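PDB 1VR0: probable 2-phosphosulfolactate phosphatase from Clostridium acetobutylicum, which probably catalyses the magnesium-dependent hydrolysis of (2R)-O-phospho-3-sulfolactate to (2R)-3-sulfolactate and phosphate. Local coordinates for residues 96-101 with 226-231; 44-49 with 110-115. All blocks are in the same frame, centred on the assembly; numbering follows the deposited sequence.

Contact 1 of 2, residues 96-101 with 226-231; sequences SPMEYT and FEYCCK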
ATOM      1  N   SER A  96      16.358 -16.652 -13.666  1.00 40.13           N
ATOM      2  CA  SER A  96      15.329 -17.241 -14.508  1.00 40.03           C
ATOM      3  C   SER A  96      14.960 -18.588 -13.951  1.00 40.13           C
ATOM      4  O   SER A  96      15.820 -19.415 -13.800  1.00 39.92           O
ATOM      5  CB  SER A  96      15.848 -17.456 -15.919  1.00 39.33           C
ATOM      6  OG  SER A  96      14.942 -18.291 -16.591  1.00 37.67           O
ATOM      7  N   PRO A  97      13.678 -18.819 -13.660  1.00 40.90           N
ATOM      8  CA  PRO A  97      13.269 -20.150 -13.208  1.00 41.80           C
ATOM      9  C   PRO A  97      13.615 -21.307 -14.147  1.00 42.38           C
ATOM     10  O   PRO A  97      13.862 -22.407 -13.639  1.00 42.61           O
ATOM     11  CB  PRO A  97      11.744 -20.025 -13.050  1.00 41.36           C
ATOM     12  CG  PRO A  97      11.487 -18.635 -12.880  1.00 40.87           C
ATOM     13  CD  PRO A  97      12.542 -17.893 -13.687  1.00 40.70           C
HETATM   14  N   MSE A  98      13.686 -21.082 -15.465  1.00 43.17           N
HETATM   15  CA  MSE A  98      13.992 -22.176 -16.413  1.00 44.32           C
HETATM   16  C   MSE A  98      15.348 -22.777 -16.297  1.00 43.52           C
HETATM   17  O   MSE A  98      15.539 -23.903 -16.725  1.00 43.46           O
HETATM   18  CB  MSE A  98      13.851 -21.766 -17.871  1.00 46.20           C
HETATM   19  CG  MSE A  98      12.480 -22.108 -18.399  1.00 53.69           C
HETATM   20 SE   MSE A  98      11.258 -20.760 -17.694  1.00 73.95          SE
HETATM   21  CE  MSE A  98      11.623 -19.415 -19.258  1.00 68.70           C
ATOM     22  N   GLU A  99      16.303 -22.028 -15.778  1.00 42.93           N
ATOM     23  CA  GLU A  99      17.649 -22.542 -15.704  1.00 42.99           C
ATOM     24  C   GLU A  99      17.875 -23.460 -14.494  1.00 41.98           C
ATOM     25  O   GLU A  99      18.882 -24.171 -14.448  1.00 42.47           O
ATOM     26  CB  GLU A  99      18.688 -21.419 -15.875  1.00 43.19           C
ATOM     27  CG  GLU A  99      18.865 -20.407 -14.770  1.00 44.57           C
ATOM     28  CD  GLU A  99      19.499 -19.088 -15.289  1.00 44.77           C
ATOM     29  OE1 GLU A  99      20.526 -19.107 -15.997  1.00 45.56           O
ATOM     30  OE2 GLU A  99      18.953 -18.006 -14.981  1.00 51.55           O
ATOM     31  N   TYR A 100      16.889 -23.527 -13.591  1.00 40.94           N
ATOM     32  CA  TYR A 100      16.947 -24.396 -12.418  1.00 40.00           C
ATOM     33  C   TYR A 100      16.206 -25.690 -12.655  1.00 39.50           C
ATOM     34  O   TYR A 100      15.288 -26.057 -11.903  1.00 38.83           O
ATOM     35  CB  TYR A 100      16.415 -23.669 -11.175  1.00 39.92           C
ATOM     36  CG  TYR A 100      17.220 -22.443 -10.868  1.00 39.97           C
ATOM     37  CD1 TYR A 100      18.344 -22.529 -10.058  1.00 39.64           C
ATOM     38  CD2 TYR A 100      16.890 -21.191 -11.425  1.00 38.63           C
ATOM     39  CE1 TYR A 100      19.119 -21.400  -9.773  1.00 40.36           C
ATOM     40  CE2 TYR A 100      17.662 -20.068 -11.157  1.00 38.86           C
ATOM     41  CZ  TYR A 100      18.781 -20.184 -10.322  1.00 40.05           C
ATOM     42  OH  TYR A 100      19.602 -19.116 -10.042  1.00 39.72           O
ATOM     43  N   THR A 101      16.636 -26.386 -13.700  1.00 39.48           N
ATOM     44  CA  THR A 101      16.125 -27.711 -14.034  1.00 39.38           C
ATOM     45  C   THR A 101      16.587 -28.743 -13.023  1.00 39.93           C
ATOM     46  O   THR A 101      17.584 -28.537 -12.330  1.00 40.00           O
ATOM     47  CB  THR A 101      16.625 -28.192 -15.434  1.00 39.12           C
ATOM     48  OG1 THR A 101      18.047 -28.432 -15.413  1.00 39.14           O
ATOM     49  CG2 THR A 101      16.298 -27.209 -16.491  1.00 37.76           C
ATOM     50  N   PHE A 226       8.366 -14.412 -17.947  1.00 39.48           N
ATOM     51  CA  PHE A 226       7.080 -13.766 -17.646  1.00 39.98           C
ATOM     52  C   PHE A 226       5.888 -14.731 -17.862  1.00 40.43           C
ATOM     53  O   PHE A 226       5.012 -14.851 -17.013  1.00 40.13           O
ATOM     54  CB  PHE A 226       6.901 -12.478 -18.486  1.00 39.63           C
ATOM     55  CG  PHE A 226       5.491 -11.966 -18.506  1.00 39.23           C
ATOM     56  CD1 PHE A 226       4.951 -11.372 -17.401  1.00 38.74           C
ATOM     57  CD2 PHE A 226       4.687 -12.119 -19.636  1.00 40.96           C
ATOM     58  CE1 PHE A 226       3.629 -10.934 -17.395  1.00 39.61           C
ATOM     59  CE2 PHE A 226       3.349 -11.672 -19.643  1.00 40.79           C
ATOM     60  CZ  PHE A 226       2.824 -11.082 -18.512  1.00 39.66           C
ATOM     61  N   GLU A 227       5.861 -15.416 -19.003  1.00 40.43           N
ATOM     62  CA  GLU A 227       4.743 -16.305 -19.285  1.00 40.93           C
ATOM     63  C   GLU A 227       4.737 -17.484 -18.323  1.00 40.51           C
ATOM     64  O   GLU A 227       3.670 -17.970 -17.931  1.00 40.74           O
ATOM     65  CB  GLU A 227       4.813 -16.876 -20.698  1.00 41.40           C
ATOM     66  CG  GLU A 227       5.140 -15.877 -21.780  1.00 43.90           C
ATOM     67  CD  GLU A 227       3.960 -15.514 -22.624  1.00 47.31           C
ATOM     68  OE1 GLU A 227       3.972 -15.957 -23.789  1.00 49.26           O
ATOM     69  OE2 GLU A 227       3.047 -14.791 -22.126  1.00 49.81           O
ATOM     70  N   TYR A 228       5.928 -17.966 -17.984  1.00 39.77           N
ATOM     71  CA  TYR A 228       6.071 -19.096 -17.098  1.00 39.62           C
ATOM     72  C   TYR A 228       5.578 -18.736 -15.685  1.00 39.88           C
ATOM     73  O   TYR A 228       4.784 -19.464 -15.096  1.00 39.68           O
ATOM     74  CB  TYR A 228       7.539 -19.568 -17.085  1.00 39.19           C
ATOM     75  CG  TYR A 228       7.805 -20.599 -16.040  1.00 38.19           C
ATOM     76  CD1 TYR A 228       7.515 -21.936 -16.276  1.00 38.35           C
ATOM     77  CD2 TYR A 228       8.278 -20.244 -14.787  1.00 37.19           C
ATOM     78  CE1 TYR A 228       7.724 -22.906 -15.300  1.00 37.67           C
ATOM     79  CE2 TYR A 228       8.486 -21.205 -13.798  1.00 37.04           C
ATOM     80  CZ  TYR A 228       8.216 -22.533 -14.072  1.00 38.25           C
ATOM     81  OH  TYR A 228       8.431 -23.505 -13.129  1.00 39.50           O
ATOM     82  N   CYS A 229       6.039 -17.605 -15.163  1.00 40.23           N
ATOM     83  CA  CYS A 229       5.655 -17.158 -13.817  1.00 41.17           C
ATOM     84  C   CYS A 229       4.177 -16.814 -13.643  1.00 40.72           C
ATOM     85  O   CYS A 229       3.700 -16.693 -12.513  1.00 40.76           O
ATOM     86  CB  CYS A 229       6.498 -15.961 -13.393  1.00 41.27           C
ATOM     87  SG  CYS A 229       8.263 -16.357 -13.264  1.00 44.22           S
ATOM     88  N   CYS A 230       3.464 -16.659 -14.745  1.00 40.13           N
ATOM     89  CA  CYS A 230       2.027 -16.465 -14.687  1.00 40.33           C
ATOM     90  C   CYS A 230       1.218 -17.757 -14.712  1.00 40.26           C
ATOM     91  O   CYS A 230       0.004 -17.706 -14.665  1.00 40.25           O
ATOM     92  CB  CYS A 230       1.606 -15.596 -15.855  1.00 40.32           C
ATOM     93  SG  CYS A 230       2.169 -13.915 -15.670  1.00 42.30           S
ATOM     94  N   LYS A 231       1.875 -18.912 -14.821  1.00 40.27           N
ATOM     95  CA  LYS A 231       1.165 -20.188 -14.822  1.00 40.10           C
ATOM     96  C   LYS A 231       0.681 -20.558 -13.414  1.00 39.87           C
ATOM     97  O   LYS A 231       1.436 -20.556 -12.443  1.00 39.76           O
ATOM     98  CB  LYS A 231       2.041 -21.290 -15.438  1.00 40.16           C
ATOM     99  CG  LYS A 231       2.521 -20.922 -16.846  1.00 41.04           C
ATOM    100  CD  LYS A 231       2.300 -21.978 -17.917  1.00 42.25           C
ATOM    101  CE  LYS A 231       1.830 -21.286 -19.261  1.00 43.46           C
ATOM    102  NZ  LYS A 231       1.259 -22.212 -20.318  1.00 42.78           N
TER
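Selenomethionine Met98 lies over one face of the Tyr228 ring in a Met-aromatic contact, while Pro97 packs against the same tyrosine. This is where a short 3-10 turn, 97-99, docks on helix 223-229. SE of Met98 sits 4.3 Å from the centroid of the Tyr228 ring and 27° off its normal. Its nearest ring atom is Tyr228 CG, so the selenium is displaced toward the root of the ring. The Met98 side chain does not set out toward the tyrosine, but bends at chi2 and again at chi3, and this double turn brings SE over the ring.

Tyr228 holds CG anti to its own backbone N, with chi1 at 171°, which sends the ring out toward the turn. The meeting with Pro97 is oblique: CB of Pro97 comes to 3.5 Å from Tyr228 CE2, and the proline and tyrosine side chains run past each other in opposite directions. Beyond the ring, the hydroxyl is hydrogen-bonded to Thr48 OG1 on helix 42-51, so the tyrosine is held at its polar end as well as along its ring.

The turn has fastenings of its own. Ser96 OG accepts from the backbone N of Met98, an ST turn, and is also hydrogen-bonded to Asp225, just ahead of the other segment. Glu99 folds back so that OE2 takes the Ser96 N-H at 3.2 Å through its anti lone pair. Asn95, the residue before Ser96, lines the sulfolactate pocket, and the side chain of Pro97 lies about 7 Å from the bound ligand.

On the buried side, Pro97 also rests on Val45, and its CG reaches Cys229 SG at 4.0 Å.

Contact 2 of 2, residues 44-49 with 110-115; sequences SVITTA and LIMTTT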
ATOM      1  N   SER A  44       9.370 -17.274  -7.647  1.00 40.23           N
ATOM      2  CA  SER A  44       9.106 -18.235  -8.719  1.00 39.95           C
ATOM      3  C   SER A  44      10.319 -19.141  -8.920  1.00 39.23           C
ATOM      4  O   SER A  44      10.158 -20.333  -9.194  1.00 39.04           O
ATOM      5  CB  SER A  44       8.740 -17.519 -10.015  1.00 39.50           C
ATOM      6  OG  SER A  44       7.520 -16.836  -9.814  1.00 41.24           O
ATOM      7  N   VAL A  45      11.513 -18.568  -8.764  1.00 38.26           N
ATOM      8  CA  VAL A  45      12.738 -19.347  -8.811  1.00 38.08           C
ATOM      9  C   VAL A  45      12.800 -20.325  -7.617  1.00 37.52           C
ATOM     10  O   VAL A  45      12.936 -21.526  -7.778  1.00 37.70           O
ATOM     11  CB  VAL A  45      13.993 -18.455  -8.824  1.00 37.84           C
ATOM     12  CG1 VAL A  45      15.177 -19.247  -8.433  1.00 37.24           C
ATOM     13  CG2 VAL A  45      14.203 -17.810 -10.207  1.00 37.40           C
ATOM     14  N   ILE A  46      12.687 -19.812  -6.421  1.00 37.06           N
ATOM     15  CA  ILE A  46      12.775 -20.662  -5.250  1.00 37.15           C
ATOM     16  C   ILE A  46      11.787 -21.843  -5.345  1.00 37.72           C
ATOM     17  O   ILE A  46      12.164 -22.991  -5.109  1.00 37.55           O
ATOM     18  CB  ILE A  46      12.543 -19.870  -3.972  1.00 36.36           C
ATOM     19  CG1 ILE A  46      13.724 -18.933  -3.741  1.00 34.83           C
ATOM     20  CG2 ILE A  46      12.380 -20.802  -2.779  1.00 36.12           C
ATOM     21  CD1 ILE A  46      13.355 -17.669  -3.047  1.00 33.23           C
ATOM     22  N   THR A  47      10.542 -21.533  -5.685  1.00 37.95           N
ATOM     23  CA  THR A  47       9.496 -22.511  -5.803  1.00 38.44           C
ATOM     24  C   THR A  47       9.839 -23.592  -6.846  1.00 38.59           C
ATOM     25  O   THR A  47       9.665 -24.780  -6.607  1.00 38.10           O
ATOM     26  CB  THR A  47       8.182 -21.808  -6.202  1.00 38.68           C
ATOM     27  OG1 THR A  47       7.774 -20.937  -5.144  1.00 40.30           O
ATOM     28  CG2 THR A  47       7.066 -22.830  -6.445  1.00 40.50           C
ATOM     29  N   THR A  48      10.330 -23.156  -8.003  1.00 38.59           N
ATOM     30  CA  THR A  48      10.660 -24.050  -9.079  1.00 38.56           C
ATOM     31  C   THR A  48      11.861 -24.953  -8.700  1.00 38.63           C
ATOM     32  O   THR A  48      11.823 -26.187  -8.859  1.00 38.90           O
ATOM     33  CB  THR A  48      10.933 -23.238 -10.363  1.00 38.84           C
ATOM     34  OG1 THR A  48       9.738 -22.555 -10.749  1.00 38.37           O
ATOM     35  CG2 THR A  48      11.392 -24.129 -11.514  1.00 38.43           C
ATOM     36  N   ALA A  49      12.902 -24.335  -8.183  1.00 38.00           N
ATOM     37  CA  ALA A  49      14.100 -25.040  -7.859  1.00 37.90           C
ATOM     38  C   ALA A  49      13.842 -26.162  -6.866  1.00 38.04           C
ATOM     39  O   ALA A  49      14.281 -27.305  -7.086  1.00 37.87           O
ATOM     40  CB  ALA A  49      15.103 -24.069  -7.305  1.00 37.96           C
ATOM     41  N   LEU A 110      21.402 -24.050  -3.113  1.00 38.06           N
ATOM     42  CA  LEU A 110      21.353 -22.829  -3.901  1.00 38.48           C
ATOM     43  C   LEU A 110      21.531 -21.603  -3.014  1.00 38.88           C
ATOM     44  O   LEU A 110      20.645 -21.256  -2.234  1.00 38.88           O
ATOM     45  CB  LEU A 110      20.021 -22.785  -4.633  1.00 38.44           C
ATOM     46  CG  LEU A 110      19.682 -21.567  -5.449  1.00 38.50           C
ATOM     47  CD1 LEU A 110      20.770 -21.232  -6.465  1.00 39.44           C
ATOM     48  CD2 LEU A 110      18.399 -21.873  -6.123  1.00 39.26           C
ATOM     49  N   ILE A 111      22.693 -20.971  -3.118  1.00 39.61           N
ATOM     50  CA  ILE A 111      22.945 -19.714  -2.449  1.00 40.66           C
ATOM     51  C   ILE A 111      22.430 -18.618  -3.393  1.00 41.93           C
ATOM     52  O   ILE A 111      22.870 -18.504  -4.529  1.00 40.82           O
ATOM     53  CB  ILE A 111      24.435 -19.469  -2.198  1.00 40.68           C
ATOM     54  CG1 ILE A 111      25.144 -20.677  -1.563  1.00 42.36           C
ATOM     55  CG2 ILE A 111      24.640 -18.256  -1.334  1.00 41.34           C
ATOM     56  CD1 ILE A 111      24.501 -21.258  -0.321  1.00 43.36           C
HETATM   57  N   MSE A 112      21.481 -17.815  -2.936  1.00 43.68           N
HETATM   58  CA  MSE A 112      21.041 -16.698  -3.754  1.00 46.81           C
HETATM   59  C   MSE A 112      20.839 -15.379  -3.057  1.00 44.74           C
HETATM   60  O   MSE A 112      20.515 -15.310  -1.872  1.00 44.95           O
HETATM   61  CB  MSE A 112      19.776 -17.029  -4.545  1.00 46.79           C
HETATM   62  CG  MSE A 112      18.674 -17.738  -3.823  1.00 50.68           C
HETATM   63 SE   MSE A 112      16.951 -17.823  -4.905  1.00 59.32          SE
HETATM   64  CE  MSE A 112      17.715 -17.637  -6.870  1.00 60.76           C
ATOM     65  N   THR A 113      21.043 -14.335  -3.845  1.00 43.73           N
ATOM     66  CA  THR A 113      20.808 -12.986  -3.428  1.00 43.13           C
ATOM     67  C   THR A 113      20.135 -12.285  -4.596  1.00 42.73           C
ATOM     68  O   THR A 113      20.561 -12.434  -5.748  1.00 42.41           O
ATOM     69  CB  THR A 113      22.114 -12.292  -3.008  1.00 43.13           C
ATOM     70  OG1 THR A 113      21.814 -10.964  -2.594  1.00 43.90           O
ATOM     71  CG2 THR A 113      23.160 -12.259  -4.122  1.00 43.06           C
ATOM     72  N   THR A 114      19.056 -11.561  -4.305  1.00 42.58           N
ATOM     73  CA  THR A 114      18.301 -10.845  -5.330  1.00 42.54           C
ATOM     74  C   THR A 114      17.957  -9.429  -4.901  1.00 42.61           C
ATOM     75  O   THR A 114      18.167  -9.031  -3.744  1.00 43.03           O
ATOM     76  CB  THR A 114      16.988 -11.588  -5.764  1.00 42.59           C
ATOM     77  OG1 THR A 114      16.003 -11.549  -4.728  1.00 43.36           O
ATOM     78  CG2 THR A 114      17.242 -13.020  -6.138  1.00 42.85           C
ATOM     79  N   THR A 115      17.448  -8.669  -5.865  1.00 42.95           N
ATOM     80  CA  THR A 115      17.157  -7.253  -5.695  1.00 43.26           C
ATOM     81  C   THR A 115      16.040  -7.020  -4.637  1.00 43.49           C
ATOM     82  O   THR A 115      16.215  -6.193  -3.759  1.00 43.31           O
ATOM     83  CB  THR A 115      16.815  -6.598  -7.091  1.00 43.58           C
ATOM     84  OG1 THR A 115      17.991  -6.524  -7.934  1.00 41.58           O
ATOM     85  CG2 THR A 115      16.244  -5.187  -6.911  1.00 44.08           C
TER
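A helix packed on a small parallel sheet brings Val45, Ile46 and Ala49 of helix 42-51 against Leu110 and Met112 of strand 109-113. The two segments run nearly antiparallel, at 173°, with their axes 11.4 Å apart at closest approach, and the gap is filled by buried apolar side chains.

Met112, a selenomethionine, makes two of the three contacts. Its CG sits between the backbone N and the carbonyl carbon, with chi1 at 44°; from there the chain runs out extended through chi2 to bring the selenium up to the helix. SE lies 3.6 Å from Ile46 CG1 and a little farther from Ile46 CD1. The chain then bends at chi3, and the terminal methyl CE approaches Val45 CG1 at 3.4 Å. Met112 thus touches two consecutive residues of the helix, crossing each side chain at a slant. Val45 presents CG1 because this branch is the one anti to its backbone N (chi1 162°). A turn further along the helix, the methyl of Ala49 meets Leu110 CD2 at 4.1 Å, with Leu110 reaching in from the same side of the strand as Met112.

Along the helix, Ser44 O is gripped twice, by Thr48 N at 3.1 Å and by Thr48 OG1 at 2.7 Å, the two reaching it from opposite faces of the carbonyl plane. Past the end of the strand, Thr115 touches the bound sulfolactate and hydrogen-bonds Glu82 of the same pocket.

Strand 109-113 is the middle one of three parallel strands, between 56-59 and 77-81. Leu110 and Met112 pack on Val57 as well as on helix 42-51, whereas Ile111 packs on helix 63-73; helix 117-123 touches Ile46 through Ile121.

How the contacts relate
From the N terminus, helix 42-51 supplies the first half of contact 2, which closes when the chain returns through strand 109-113. Before that return it passes through 96-101, whose partner arrives only with helix 223-229, so the two loops cross rather than nest. Contact 2 ties the helix to the three-stranded sheet; contact 1 ties the loop after strand 77-81 to the late helical region. Their centres are 11 Å apart, and they meet on helix 42-51: Pro97 O lies 3.7 Å from Thr48 CG2, and Cys229 SG packs 3.5 Å from Ser44 CB. Residues of contact 1 thus rest on the helix that contact 2 fastens to the sheet, near the sulfolactate pocket.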